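Local coordinates for protein nicotinate phosphoribosyltransferase (Porphyromonas gingivalis, PDB 2IM5) that probably catalyses ATP-dependent transfer of the phosphoribosyl group of phosphoribosyl diphosphate to nicotinate, forming nicotinate ribonucleotide for NAD(+) synthesis, at residues A[11-16]-A[118-123]; A[60-65]-A[84-89]; A[160-165]-A[188-193]; A[175-180]-A[197-202]. One frame throughout, in Å; residues are numbered along the deposited sequence.

Contact 1. Residues A[11-16]-A[118-123]; sequences DLYKFT and LWETPI
Tyr13 and Glu120 are brought together by contrasting first torsions: CG of Tyr13 lies between its backbone N and carbonyl carbon (chi1 78°), whereas CG of Glu120 is anti to the backbone N (chi1 -170°) and the chain beyond it is extended. Tyr13 OH donates to Glu120 OE1 at 2.7 Å, coming from above the carboxylate plane, with ring and carboxylate turned 61° apart. The same oxygen receives Lys14 NZ, 2.8 Å from Glu120 OE1, through its anti lone pair. This salt bridge is made by a lysine chain bent at chi2 and chi3, whose CG rests over the rim of one face of the Tyr13 ring. Nearby, Thr121 OG1 donates to Asp11 OD2 (2.9 Å) on its anti side, while Asp11 OD1 bonds Ser195. Leu118 adds an apolar flank to the junction of helices 12-24 and 120-134, its CD2 lying 4.3 Å from Phe15 CD1. Lys14 NZ also pairs with Glu214, the residue following His213 in sequence, the predicted phosphohistidine, unmodified here; Glu120 OE2 pairs with Arg168. Two donors thus share OE1 of the buried Glu120, and Arg168 and Glu214 extend the run of opposite charges beyond it.

Contact 2. Residues A[60-65]-A[84-89]; sequences LSLTRD and FLDGFR
Leu62 makes the close part of this contact, lying across Asp86 of helix 79-87. Its CG is anti to the backbone N (chi1 -169°), and methyl CD2 beyond it settles 3.7 Å from Asp86 CA, with Leu85 CB a looser neighbour. No direct hydrogen bond joins the two segments, and water bridges their backbones instead: one molecule accepts from Leu62 N (2.8 Å) and can donate to Leu85 O and Phe88 O, and a second can link Leu62 O and Asp86 O. Towards solvent the fit slackens. Arg64 NH2 stands 3.7 Å from Asp86 OD2, a long salt bridge with guanidinium and carboxylate planes 81° apart, which is consistent with a weak pairing. The exposed Arg89 makes a local close approach on this side, with Ser61 CB over one face of its guanidinium, toward the rim, 3.2 Å from NH2. The arginine is steadied within its own segment: NH1 donates to Phe88 O at 2.6 Å, in the guanidinium plane but from above that of the carbonyl. Thr63 provides the N-cap of helix 64-73, and Glu66 OE1 bonds back to Thr63 N, as in a capping box. The contact lies where helices 64-73 and 79-87 meet, Leu62 and Leu85 both resting on Leu70, with Ile7 and Leu8 of the N-terminal loop also against Leu62.

Contact 3. Residues A[160-165]-A[188-193]; sequences ATFSIF and GESLFG
Phe162, Ser190 and Leu191 carry this contact, which joins the two parallel strands of a beta-alpha-beta unit, strand 162-164, helix 173-186 and strand 191-194, within the parallel sheet of the phosphoribosyltransferase's barrel-like domain. Phe162 is held by its backbone from both ends: its N donates to Ser190 O at 2.9 Å, and its O accepts from Phe192 N at 2.7 Å, both bonds running nearly along the C=O axis. Chi1 of 77° puts CG between the backbone N and the carbonyl carbon, and the ring beyond it meets Leu191 and Ser190. Leu191 CA lies over one ring face in a CH-pi contact, 4.3 Å from the centroid, while Leu191 CD1 touches the outer ring atoms CE1 and CZ of Phe162, both 3.7 Å away. Ser190 meets the same ring differently, with OG in the ring plane at the edge, 3.4 Å from Phe162 CE2; that hydroxyl is hydrogen-bonded to Ala187 O. Met155 of helix 141-157 packs against both Phe162 and Ser190. Further along, Ile164 N continues the pairing by donating to Gly193 O. The neighbouring strand 325-330 bonds the backbone of Thr161 and Ser163, so strand 162-164 is flanked by parallel partners. On the side of the sheet carrying Phe162 and Leu191, Ile164 CG1 touches the methyl already against the phenyl ring, Leu191 CD1, at 4.0 Å.

Contact 4. Residues A[175-180]-A[197-202]; sequences VEDRVT and VHLAHK
Leu199 is the first residue of 197-202 to meet the other helix, and it splits its two methyls between neighbouring acidic side chains. CG lies anti to the carbonyl carbon (chi1 -67°); beyond it CD1 lies against Glu176, 3.3 Å from Glu176 CG and nearly as close to the carboxylate carbon CD, and CD2 packs 3.8 Å from Asp177 CG. CD1 also lies 3.9 Å from Thr180 OG1, a hydroxyl turned back to its own helix, where it donates to Glu176 O at 2.7 Å. Helix 173-186 is the crossover helix between strands 162-164 and 191-194, and helix 197-203 follows the second of these strands; their segment axes come within 10.6 Å at 43°. One turn after Leu199, on the solvent side, the exposed and fully extended Lys202 reaches across Asp177 at about a right angle. Its NZ forms a salt bridge on the syn side of Asp177 OD2; the modelled 2.5 Å is shorter than usual, so its exact length is doubtful. Asp177 OD1 bonds His203, and Glu176 OE1 pairs with Arg170.

Overall arrangement
Contacts 1, 3 and 4 are largely buried, whereas contact 2 lies farthest from the centre of the chain and is partly open. Their chemistry follows: direct charged and hydroxyl bonds in contact 1, water bridges and a long ion pair in contact 2, backbone strand pairing in contact 3, and a leucine beside a salt bridge in contact 4. Contacts 1 and 2 belong to the N-terminal family region and touch through Phe15 against Leu85 and Leu118 against Phe88. Contact 3 pairs the strands of a beta-alpha-beta unit, and contact 4 packs its crossover helix against the helix that follows; Ile164 CD1 touches Thr180 OG1 between them. Val197 packs on Leu12 and Phe15, joining contact 4 to contact 1 across the two regions.

Contact 1. Residues A[11-16]-A[118-123]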
loop_
_atom_site.group_PDB
_atom_site.type_symbol
_atom_site.label_atom_id
_atom_site.label_comp_id
_atom_site.label_asym_id
_atom_site.label_seq_id
_atom_site.Cartn_x
_atom_site.Cartn_y
_atom_site.Cartn_z
ATOM N N ASP A 11 0.619 -4.769 5.930
ATOM C CA ASP A 11 1.520 -3.715 5.483
ATOM C C ASP A 11 1.709 -2.616 6.517
ATOM O O ASP A 11 0.794 -2.290 7.271
ATOM C CB ASP A 11 1.021 -3.095 4.181
ATOM C CG ASP A 11 1.283 -3.984 2.987
ATOM O OD1 ASP A 11 2.444 -4.399 2.805
ATOM O OD2 ASP A 11 0.333 -4.259 2.230
ATOM N N LEU A 12 2.910 -2.048 6.540
ATOM C CA LEU A 12 3.226 -0.979 7.476
ATOM C C LEU A 12 2.227 0.170 7.396
ATOM O O LEU A 12 1.770 0.675 8.416
ATOM C CB LEU A 12 4.627 -0.437 7.193
ATOM C CG LEU A 12 4.983 0.844 7.956
ATOM C CD1 LEU A 12 5.051 0.542 9.451
ATOM C CD2 LEU A 12 6.317 1.397 7.454
ATOM N N TYR A 13 1.871 0.572 6.179
ATOM C CA TYR A 13 0.967 1.698 6.018
ATOM C C TYR A 13 -0.397 1.518 6.669
ATOM O O TYR A 13 -1.076 2.502 6.957
ATOM C CB TYR A 13 0.828 2.069 4.533
ATOM C CG TYR A 13 -0.082 1.183 3.706
ATOM C CD1 TYR A 13 -1.464 1.393 3.683
ATOM C CD2 TYR A 13 0.442 0.163 2.912
ATOM C CE1 TYR A 13 -2.297 0.614 2.883
ATOM C CE2 TYR A 13 -0.382 -0.626 2.109
ATOM C CZ TYR A 13 -1.752 -0.393 2.097
ATOM O OH TYR A 13 -2.573 -1.158 1.288
ATOM N N LYS A 14 -0.801 0.275 6.914
ATOM C CA LYS A 14 -2.086 0.033 7.557
ATOM C C LYS A 14 -2.018 0.549 8.995
ATOM O O LYS A 14 -2.983 1.127 9.503
ATOM C CB LYS A 14 -2.430 -1.462 7.530
ATOM C CG LYS A 14 -2.565 -2.050 6.112
ATOM C CD LYS A 14 -3.947 -1.836 5.477
ATOM C CE LYS A 14 -4.296 -0.360 5.267
ATOM N NZ LYS A 14 -5.547 -0.173 4.462
ATOM N N PHE A 15 -0.870 0.361 9.648
ATOM C CA PHE A 15 -0.705 0.835 11.022
ATOM C C PHE A 15 -0.457 2.340 11.094
ATOM O O PHE A 15 -1.022 3.023 11.948
ATOM C CB PHE A 15 0.450 0.113 11.728
ATOM C CG PHE A 15 0.191 -1.339 11.994
ATOM C CD1 PHE A 15 -1.034 -1.767 12.482
ATOM C CD2 PHE A 15 1.187 -2.282 11.783
ATOM C CE1 PHE A 15 -1.265 -3.113 12.758
ATOM C CE2 PHE A 15 0.962 -3.634 12.059
ATOM C CZ PHE A 15 -0.271 -4.045 12.548
ATOM N N THR A 16 0.382 2.867 10.208
ATOM C CA THR A 16 0.667 4.298 10.235
ATOM C C THR A 16 -0.566 5.122 9.876
ATOM O O THR A 16 -0.811 6.181 10.461
ATOM C CB THR A 16 1.844 4.673 9.291
ATOM O OG1 THR A 16 1.528 4.296 7.944
ATOM C CG2 THR A 16 3.115 3.959 9.726
ATOM N N LEU A 118 -7.686 -1.701 8.572
ATOM C CA LEU A 118 -6.802 -2.831 8.855
ATOM C C LEU A 118 -7.175 -4.139 8.134
ATOM O O LEU A 118 -6.361 -5.053 8.068
ATOM C CB LEU A 118 -6.740 -3.076 10.369
ATOM C CG LEU A 118 -6.338 -1.859 11.216
ATOM C CD1 LEU A 118 -6.369 -2.234 12.694
ATOM C CD2 LEU A 118 -4.942 -1.375 10.815
ATOM N N TRP A 119 -8.392 -4.221 7.597
ATOM C CA TRP A 119 -8.843 -5.417 6.886
ATOM C C TRP A 119 -8.231 -5.592 5.494
ATOM O O TRP A 119 -7.976 -6.716 5.065
ATOM C CB TRP A 119 -10.373 -5.404 6.701
ATOM C CG TRP A 119 -11.197 -5.740 7.905
ATOM C CD1 TRP A 119 -12.044 -4.901 8.575
ATOM C CD2 TRP A 119 -11.320 -7.024 8.538
ATOM N NE1 TRP A 119 -12.691 -5.583 9.576
ATOM C CE2 TRP A 119 -12.267 -6.886 9.579
ATOM C CE3 TRP A 119 -10.727 -8.277 8.321
ATOM C CZ2 TRP A 119 -12.636 -7.955 10.408
ATOM C CZ3 TRP A 119 -11.092 -9.342 9.141
ATOM C CH2 TRP A 119 -12.042 -9.172 10.176
ATOM N N GLU A 120 -7.996 -4.485 4.792
ATOM C CA GLU A 120 -7.490 -4.527 3.416
ATOM C C GLU A 120 -6.424 -5.548 3.032
ATOM O O GLU A 120 -6.697 -6.474 2.263
ATOM C CB GLU A 120 -6.992 -3.152 2.967
ATOM C CG GLU A 120 -6.694 -3.111 1.460
ATOM C CD GLU A 120 -5.656 -2.067 1.071
ATOM O OE1 GLU A 120 -5.217 -1.308 1.960
ATOM O OE2 GLU A 120 -5.271 -2.007 -0.121
ATOM N N THR A 121 -5.209 -5.357 3.537
ATOM C CA THR A 121 -4.102 -6.239 3.203
ATOM C C THR A 121 -4.319 -7.706 3.575
ATOM O O THR A 121 -4.096 -8.588 2.752
ATOM C CB THR A 121 -2.774 -5.721 3.817
ATOM O OG1 THR A 121 -2.409 -4.485 3.186
ATOM C CG2 THR A 121 -1.647 -6.723 3.591
ATOM N N PRO A 122 -4.754 -7.988 4.818
ATOM C CA PRO A 122 -4.979 -9.381 5.213
ATOM C C PRO A 122 -6.007 -10.076 4.312
ATOM O O PRO A 122 -5.793 -11.206 3.866
ATOM C CB PRO A 122 -5.470 -9.254 6.652
ATOM C CG PRO A 122 -4.798 -8.004 7.130
ATOM C CD PRO A 122 -4.957 -7.080 5.962
ATOM N N ILE A 123 -7.122 -9.402 4.042
ATOM C CA ILE A 123 -8.158 -9.981 3.190
ATOM C C ILE A 123 -7.657 -10.284 1.780
ATOM O O ILE A 123 -7.946 -11.346 1.235
ATOM C CB ILE A 123 -9.410 -9.068 3.116
ATOM C CG1 ILE A 123 -10.137 -9.096 4.467
ATOM C CG2 ILE A 123 -10.344 -9.532 1.992
ATOM C CD1 ILE A 123 -11.436 -8.296 4.503
#

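Contact 2. Residues A[60-65]-A[84-89]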
loop_
_atom_site.group_PDB
_atom_site.type_symbol
_atom_site.label_atom_id
_atom_site.label_comp_id
_atom_site.label_asym_id
_atom_site.label_seq_id
_atom_site.Cartn_x
_atom_site.Cartn_y
_atom_site.Cartn_z
ATOM N N LEU A 60 -6.733 -13.617 16.317
ATOM C CA LEU A 60 -5.421 -12.981 16.320
ATOM C C LEU A 60 -5.251 -11.979 17.459
ATOM O O LEU A 60 -6.183 -11.257 17.821
ATOM C CB LEU A 60 -5.177 -12.265 14.990
ATOM C CG LEU A 60 -5.166 -13.113 13.715
ATOM C CD1 LEU A 60 -5.159 -12.209 12.504
ATOM C CD2 LEU A 60 -3.955 -14.033 13.716
ATOM N N SER A 61 -4.055 -11.946 18.034
ATOM C CA SER A 61 -3.756 -11.001 19.098
ATOM C C SER A 61 -2.253 -10.776 19.141
ATOM O O SER A 61 -1.464 -11.686 18.887
ATOM C CB SER A 61 -4.261 -11.500 20.457
ATOM O OG SER A 61 -3.545 -12.633 20.887
ATOM N N LEU A 62 -1.871 -9.546 19.447
ATOM C CA LEU A 62 -0.471 -9.154 19.511
ATOM C C LEU A 62 0.260 -9.960 20.581
ATOM O O LEU A 62 -0.202 -10.044 21.720
ATOM C CB LEU A 62 -0.389 -7.658 19.837
ATOM C CG LEU A 62 0.964 -6.965 19.702
ATOM C CD1 LEU A 62 1.363 -6.894 18.224
ATOM C CD2 LEU A 62 0.865 -5.567 20.313
ATOM N N THR A 63 1.388 -10.563 20.221
ATOM C CA THR A 63 2.150 -11.327 21.202
ATOM C C THR A 63 3.053 -10.357 21.955
ATOM O O THR A 63 3.188 -9.192 21.572
ATOM C CB THR A 63 3.043 -12.406 20.547
ATOM O OG1 THR A 63 4.103 -11.774 19.826
ATOM C CG2 THR A 63 2.236 -13.272 19.593
ATOM N N ARG A 64 3.674 -10.839 23.025
ATOM C CA ARG A 64 4.573 -10.007 23.811
ATOM C C ARG A 64 5.804 -9.605 22.988
ATOM O O ARG A 64 6.244 -8.459 23.038
ATOM C CB ARG A 64 4.999 -10.753 25.078
ATOM C CG ARG A 64 5.648 -9.870 26.138
ATOM C CD ARG A 64 4.834 -8.590 26.379
ATOM N NE ARG A 64 3.391 -8.839 26.359
ATOM C CZ ARG A 64 2.460 -7.905 26.547
ATOM N NH1 ARG A 64 2.811 -6.642 26.777
ATOM N NH2 ARG A 64 1.172 -8.232 26.496
ATOM N N ASP A 65 6.352 -10.542 22.221
ATOM C CA ASP A 65 7.518 -10.232 21.401
ATOM C C ASP A 65 7.177 -9.227 20.312
ATOM O O ASP A 65 7.986 -8.354 19.997
ATOM C CB ASP A 65 8.096 -11.492 20.745
ATOM C CG ASP A 65 8.809 -12.390 21.734
ATOM O OD1 ASP A 65 9.290 -11.877 22.770
ATOM O OD2 ASP A 65 8.904 -13.611 21.466
ATOM N N PHE A 84 -3.611 0.128 21.937
ATOM C CA PHE A 84 -4.787 -0.170 21.125
ATOM C C PHE A 84 -4.587 -1.488 20.384
ATOM O O PHE A 84 -5.452 -2.356 20.409
ATOM C CB PHE A 84 -5.043 0.950 20.108
ATOM C CG PHE A 84 -6.003 0.565 19.017
ATOM C CD1 PHE A 84 -7.361 0.415 19.287
ATOM C CD2 PHE A 84 -5.541 0.311 17.726
ATOM C CE1 PHE A 84 -8.251 0.015 18.290
ATOM C CE2 PHE A 84 -6.420 -0.091 16.716
ATOM C CZ PHE A 84 -7.781 -0.239 17.001
ATOM N N LEU A 85 -3.444 -1.633 19.721
ATOM C CA LEU A 85 -3.161 -2.855 18.982
ATOM C C LEU A 85 -3.076 -4.060 19.918
ATOM O O LEU A 85 -3.515 -5.158 19.574
ATOM C CB LEU A 85 -1.851 -2.716 18.203
ATOM C CG LEU A 85 -1.831 -1.722 17.032
ATOM C CD1 LEU A 85 -0.450 -1.739 16.384
ATOM C CD2 LEU A 85 -2.909 -2.086 15.999
ATOM N N ASP A 86 -2.521 -3.847 21.107
ATOM C CA ASP A 86 -2.375 -4.923 22.075
ATOM C C ASP A 86 -3.728 -5.490 22.502
ATOM O O ASP A 86 -3.855 -6.687 22.748
ATOM C CB ASP A 86 -1.592 -4.422 23.295
ATOM C CG ASP A 86 -1.087 -5.562 24.177
ATOM O OD1 ASP A 86 -0.757 -6.639 23.634
ATOM O OD2 ASP A 86 -1.002 -5.378 25.413
ATOM N N GLY A 87 -4.741 -4.635 22.576
ATOM C CA GLY A 87 -6.060 -5.108 22.964
ATOM C C GLY A 87 -7.016 -5.265 21.794
ATOM O O GLY A 87 -8.176 -5.637 21.979
ATOM N N PHE A 88 -6.525 -5.001 20.587
ATOM C CA PHE A 88 -7.343 -5.082 19.382
ATOM C C PHE A 88 -7.734 -6.486 18.955
ATOM O O PHE A 88 -6.934 -7.421 19.037
ATOM C CB PHE A 88 -6.610 -4.412 18.214
ATOM C CG PHE A 88 -7.370 -4.444 16.911
ATOM C CD1 PHE A 88 -8.365 -3.509 16.646
ATOM C CD2 PHE A 88 -7.084 -5.410 15.948
ATOM C CE1 PHE A 88 -9.068 -3.527 15.436
ATOM C CE2 PHE A 88 -7.780 -5.441 14.732
ATOM C CZ PHE A 88 -8.774 -4.493 14.477
ATOM N N ARG A 89 -8.969 -6.616 18.479
ATOM C CA ARG A 89 -9.479 -7.881 17.972
ATOM C C ARG A 89 -10.296 -7.590 16.730
ATOM O O ARG A 89 -11.163 -6.717 16.753
ATOM C CB ARG A 89 -10.368 -8.578 19.003
ATOM C CG ARG A 89 -9.613 -9.160 20.177
ATOM C CD ARG A 89 -8.660 -10.273 19.748
ATOM N NE ARG A 89 -7.925 -10.806 20.893
ATOM C CZ ARG A 89 -7.007 -10.127 21.576
ATOM N NH1 ARG A 89 -6.697 -8.885 21.228
ATOM N NH2 ARG A 89 -6.410 -10.683 22.622
HETATM O O HOH W 1 -4.050 -7.854 19.585
HETATM O O HOH W 2 -2.594 -9.161 22.818
#

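Contact 3. Residues A[160-165]-A[188-193]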
loop_
_atom_site.group_PDB
_atom_site.type_symbol
_atom_site.label_atom_id
_atom_site.label_comp_id
_atom_site.label_asym_id
_atom_site.label_seq_id
_atom_site.Cartn_x
_atom_site.Cartn_y
_atom_site.Cartn_z
ATOM N N ALA A 160 20.940 -1.024 -6.224
ATOM C CA ALA A 160 19.591 -0.505 -6.375
ATOM C C ALA A 160 18.822 -0.689 -5.069
ATOM O O ALA A 160 18.367 -1.796 -4.761
ATOM C CB ALA A 160 18.880 -1.227 -7.518
ATOM N N THR A 161 18.696 0.392 -4.298
ATOM C CA THR A 161 17.972 0.359 -3.026
ATOM C C THR A 161 16.513 -0.004 -3.274
ATOM O O THR A 161 15.817 0.701 -3.998
ATOM C CB THR A 161 18.014 1.729 -2.327
ATOM O OG1 THR A 161 19.375 2.081 -2.069
ATOM C CG2 THR A 161 17.241 1.685 -1.010
ATOM N N PHE A 162 16.052 -1.094 -2.671
ATOM C CA PHE A 162 14.673 -1.516 -2.868
ATOM C C PHE A 162 14.040 -2.098 -1.614
ATOM O O PHE A 162 14.735 -2.503 -0.681
ATOM C CB PHE A 162 14.598 -2.542 -4.005
ATOM C CG PHE A 162 15.058 -3.924 -3.616
ATOM C CD1 PHE A 162 14.132 -4.905 -3.262
ATOM C CD2 PHE A 162 16.412 -4.237 -3.583
ATOM C CE1 PHE A 162 14.549 -6.178 -2.879
ATOM C CE2 PHE A 162 16.840 -5.506 -3.202
ATOM C CZ PHE A 162 15.909 -6.477 -2.849
ATOM N N SER A 163 12.712 -2.131 -1.611
ATOM C CA SER A 163 11.937 -2.669 -0.500
ATOM C C SER A 163 10.934 -3.662 -1.069
ATOM O O SER A 163 10.529 -3.545 -2.228
ATOM C CB SER A 163 11.182 -1.546 0.234
ATOM O OG SER A 163 12.061 -0.638 0.877
ATOM N N ILE A 164 10.539 -4.631 -0.249
ATOM C CA ILE A 164 9.573 -5.649 -0.653
ATOM C C ILE A 164 8.153 -5.166 -0.327
ATOM O O ILE A 164 7.796 -5.031 0.844
ATOM C CB ILE A 164 9.842 -6.981 0.089
ATOM C CG1 ILE A 164 11.298 -7.404 -0.129
ATOM C CG2 ILE A 164 8.874 -8.059 -0.395
ATOM C CD1 ILE A 164 11.738 -8.589 0.713
ATOM N N PHE A 165 7.363 -4.904 -1.368
ATOM C CA PHE A 165 5.980 -4.429 -1.243
ATOM C C PHE A 165 4.991 -5.401 -1.902
ATOM O O PHE A 165 4.032 -4.948 -2.524
ATOM C CB PHE A 165 5.782 -3.089 -1.981
ATOM C CG PHE A 165 6.475 -1.907 -1.367
ATOM C CD1 PHE A 165 7.124 -1.996 -0.144
ATOM C CD2 PHE A 165 6.441 -0.676 -2.023
ATOM C CE1 PHE A 165 7.733 -0.871 0.427
ATOM C CE2 PHE A 165 7.043 0.452 -1.468
ATOM C CZ PHE A 165 7.691 0.355 -0.239
ATOM N N GLY A 188 22.374 -8.064 -0.075
ATOM C CA GLY A 188 23.318 -7.212 0.620
ATOM C C GLY A 188 22.636 -5.959 1.140
ATOM O O GLY A 188 21.509 -6.016 1.633
ATOM N N GLU A 189 23.311 -4.824 1.013
ATOM C CA GLU A 189 22.766 -3.558 1.481
ATOM C C GLU A 189 21.681 -2.984 0.563
ATOM O O GLU A 189 20.997 -2.034 0.931
ATOM C CB GLU A 189 23.897 -2.537 1.647
ATOM C CG GLU A 189 24.908 -2.908 2.738
ATOM C CD GLU A 189 26.123 -1.979 2.771
ATOM O OE1 GLU A 189 25.956 -0.762 3.032
ATOM O OE2 GLU A 189 27.250 -2.471 2.534
ATOM N N SER A 190 21.509 -3.555 -0.624
ATOM C CA SER A 190 20.500 -3.042 -1.543
ATOM C C SER A 190 19.077 -3.237 -1.006
ATOM O O SER A 190 18.170 -2.488 -1.352
ATOM C CB SER A 190 20.632 -3.700 -2.919
ATOM O OG SER A 190 20.217 -5.056 -2.893
ATOM N N LEU A 191 18.888 -4.240 -0.160
ATOM C CA LEU A 191 17.576 -4.491 0.430
ATOM C C LEU A 191 17.340 -3.515 1.582
ATOM O O LEU A 191 17.918 -3.659 2.653
ATOM C CB LEU A 191 17.489 -5.927 0.959
ATOM C CG LEU A 191 16.202 -6.290 1.711
ATOM C CD1 LEU A 191 15.024 -6.219 0.748
ATOM C CD2 LEU A 191 16.322 -7.694 2.326
ATOM N N PHE A 192 16.490 -2.520 1.364
ATOM C CA PHE A 192 16.209 -1.547 2.410
ATOM C C PHE A 192 15.376 -2.174 3.526
ATOM O O PHE A 192 15.688 -2.034 4.712
ATOM C CB PHE A 192 15.463 -0.346 1.834
ATOM C CG PHE A 192 15.127 0.694 2.861
ATOM C CD1 PHE A 192 16.115 1.527 3.374
ATOM C CD2 PHE A 192 13.832 0.803 3.360
ATOM C CE1 PHE A 192 15.819 2.451 4.371
ATOM C CE2 PHE A 192 13.524 1.724 4.359
ATOM C CZ PHE A 192 14.522 2.549 4.865
ATOM N N GLY A 193 14.308 -2.864 3.139
ATOM C CA GLY A 193 13.447 -3.493 4.123
ATOM C C GLY A 193 12.200 -4.056 3.473
ATOM O O GLY A 193 12.165 -4.252 2.259
#

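Contact 4. Residues A[175-180]-A[197-202]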
loop_
_atom_site.group_PDB
_atom_site.type_symbol
_atom_site.label_atom_id
_atom_site.label_comp_id
_atom_site.label_asym_id
_atom_site.label_seq_id
_atom_site.Cartn_x
_atom_site.Cartn_y
_atom_site.Cartn_z
ATOM N N VAL A 175 5.573 -18.434 0.535
ATOM C CA VAL A 175 6.399 -17.938 -0.559
ATOM C C VAL A 175 7.022 -16.572 -0.212
ATOM O O VAL A 175 8.222 -16.370 -0.425
ATOM C CB VAL A 175 5.589 -17.821 -1.863
ATOM C CG1 VAL A 175 6.377 -17.042 -2.901
ATOM C CG2 VAL A 175 5.248 -19.216 -2.386
ATOM N N GLU A 176 6.227 -15.642 0.321
ATOM C CA GLU A 176 6.774 -14.330 0.673
ATOM C C GLU A 176 7.842 -14.480 1.753
ATOM O O GLU A 176 8.864 -13.800 1.722
ATOM C CB GLU A 176 5.685 -13.361 1.173
ATOM C CG GLU A 176 6.275 -12.028 1.669
ATOM C CD GLU A 176 5.239 -10.972 2.114
ATOM O OE1 GLU A 176 4.097 -11.328 2.501
ATOM O OE2 GLU A 176 5.596 -9.770 2.096
ATOM N N ASP A 177 7.600 -15.381 2.698
ATOM C CA ASP A 177 8.534 -15.624 3.791
ATOM C C ASP A 177 9.889 -16.091 3.264
ATOM O O ASP A 177 10.928 -15.534 3.612
ATOM C CB ASP A 177 7.964 -16.683 4.738
ATOM C CG ASP A 177 8.751 -16.803 6.031
ATOM O OD1 ASP A 177 9.957 -16.483 6.041
ATOM O OD2 ASP A 177 8.169 -17.234 7.045
ATOM N N ARG A 178 9.873 -17.123 2.428
ATOM C CA ARG A 178 11.111 -17.662 1.868
ATOM C C ARG A 178 11.807 -16.666 0.944
ATOM O O ARG A 178 13.027 -16.536 0.979
ATOM C CB ARG A 178 10.828 -18.970 1.118
ATOM C CG ARG A 178 12.068 -19.631 0.521
ATOM C CD ARG A 178 13.186 -19.757 1.554
ATOM N NE ARG A 178 14.422 -20.260 0.961
ATOM C CZ ARG A 178 15.609 -20.235 1.565
ATOM N NH1 ARG A 178 15.727 -19.727 2.788
ATOM N NH2 ARG A 178 16.678 -20.720 0.947
ATOM N N VAL A 179 11.034 -15.967 0.122
ATOM C CA VAL A 179 11.594 -14.979 -0.797
ATOM C C VAL A 179 12.311 -13.877 -0.019
ATOM O O VAL A 179 13.390 -13.427 -0.417
ATOM C CB VAL A 179 10.490 -14.345 -1.685
ATOM C CG1 VAL A 179 11.023 -13.091 -2.383
ATOM C CG2 VAL A 179 10.025 -15.357 -2.736
ATOM N N THR A 180 11.706 -13.449 1.087
ATOM C CA THR A 180 12.295 -12.415 1.930
ATOM C C THR A 180 13.605 -12.928 2.517
ATOM O O THR A 180 14.594 -12.205 2.580
ATOM C CB THR A 180 11.348 -12.038 3.087
ATOM O OG1 THR A 180 10.131 -11.519 2.543
ATOM C CG2 THR A 180 11.990 -10.993 3.994
ATOM N N VAL A 197 5.211 -6.080 8.128
ATOM C CA VAL A 197 5.736 -5.905 9.487
ATOM C C VAL A 197 6.118 -7.218 10.168
ATOM O O VAL A 197 7.144 -7.291 10.852
ATOM C CB VAL A 197 4.730 -5.133 10.366
ATOM C CG1 VAL A 197 5.351 -4.809 11.724
ATOM C CG2 VAL A 197 4.309 -3.854 9.647
ATOM N N HIS A 198 5.298 -8.248 9.973
ATOM C CA HIS A 198 5.559 -9.561 10.545
ATOM C C HIS A 198 6.882 -10.164 10.052
ATOM O O HIS A 198 7.693 -10.657 10.848
ATOM C CB HIS A 198 4.421 -10.526 10.209
ATOM C CG HIS A 198 4.781 -11.967 10.391
ATOM N ND1 HIS A 198 5.192 -12.487 11.602
ATOM C CD2 HIS A 198 4.798 -12.998 9.513
ATOM C CE1 HIS A 198 5.442 -13.777 11.462
ATOM N NE2 HIS A 198 5.212 -14.112 10.203
ATOM N N LEU A 199 7.095 -10.133 8.740
ATOM C CA LEU A 199 8.313 -10.686 8.182
ATOM C C LEU A 199 9.540 -9.826 8.490
ATOM O O LEU A 199 10.665 -10.321 8.494
ATOM C CB LEU A 199 8.148 -10.896 6.676
ATOM C CG LEU A 199 7.117 -11.989 6.347
ATOM C CD1 LEU A 199 7.009 -12.180 4.841
ATOM C CD2 LEU A 199 7.527 -13.305 7.029
ATOM N N ALA A 200 9.327 -8.538 8.748
ATOM C CA ALA A 200 10.435 -7.654 9.084
ATOM C C ALA A 200 10.880 -8.056 10.488
ATOM O O ALA A 200 12.069 -8.078 10.804
ATOM C CB ALA A 200 9.981 -6.204 9.072
ATOM N N HIS A 201 9.902 -8.383 11.322
ATOM C CA HIS A 201 10.158 -8.804 12.688
ATOM C C HIS A 201 10.895 -10.139 12.658
ATOM O O HIS A 201 11.957 -10.296 13.263
ATOM C CB HIS A 201 8.836 -8.968 13.440
ATOM C CG HIS A 201 8.987 -9.518 14.825
ATOM N ND1 HIS A 201 7.958 -10.151 15.488
ATOM C CD2 HIS A 201 10.038 -9.512 15.681
ATOM C CE1 HIS A 201 8.367 -10.512 16.692
ATOM N NE2 HIS A 201 9.625 -10.135 16.834
ATOM N N LYS A 202 10.322 -11.094 11.934
ATOM C CA LYS A 202 10.890 -12.431 11.817
ATOM C C LYS A 202 12.308 -12.486 11.240
ATOM O O LYS A 202 13.160 -13.219 11.749
ATOM C CB LYS A 202 9.973 -13.310 10.967
ATOM C CG LYS A 202 10.529 -14.691 10.701
ATOM C CD LYS A 202 9.496 -15.611 10.068
ATOM C CE LYS A 202 10.117 -16.977 9.777
ATOM N NZ LYS A 202 9.117 -17.943 9.272
#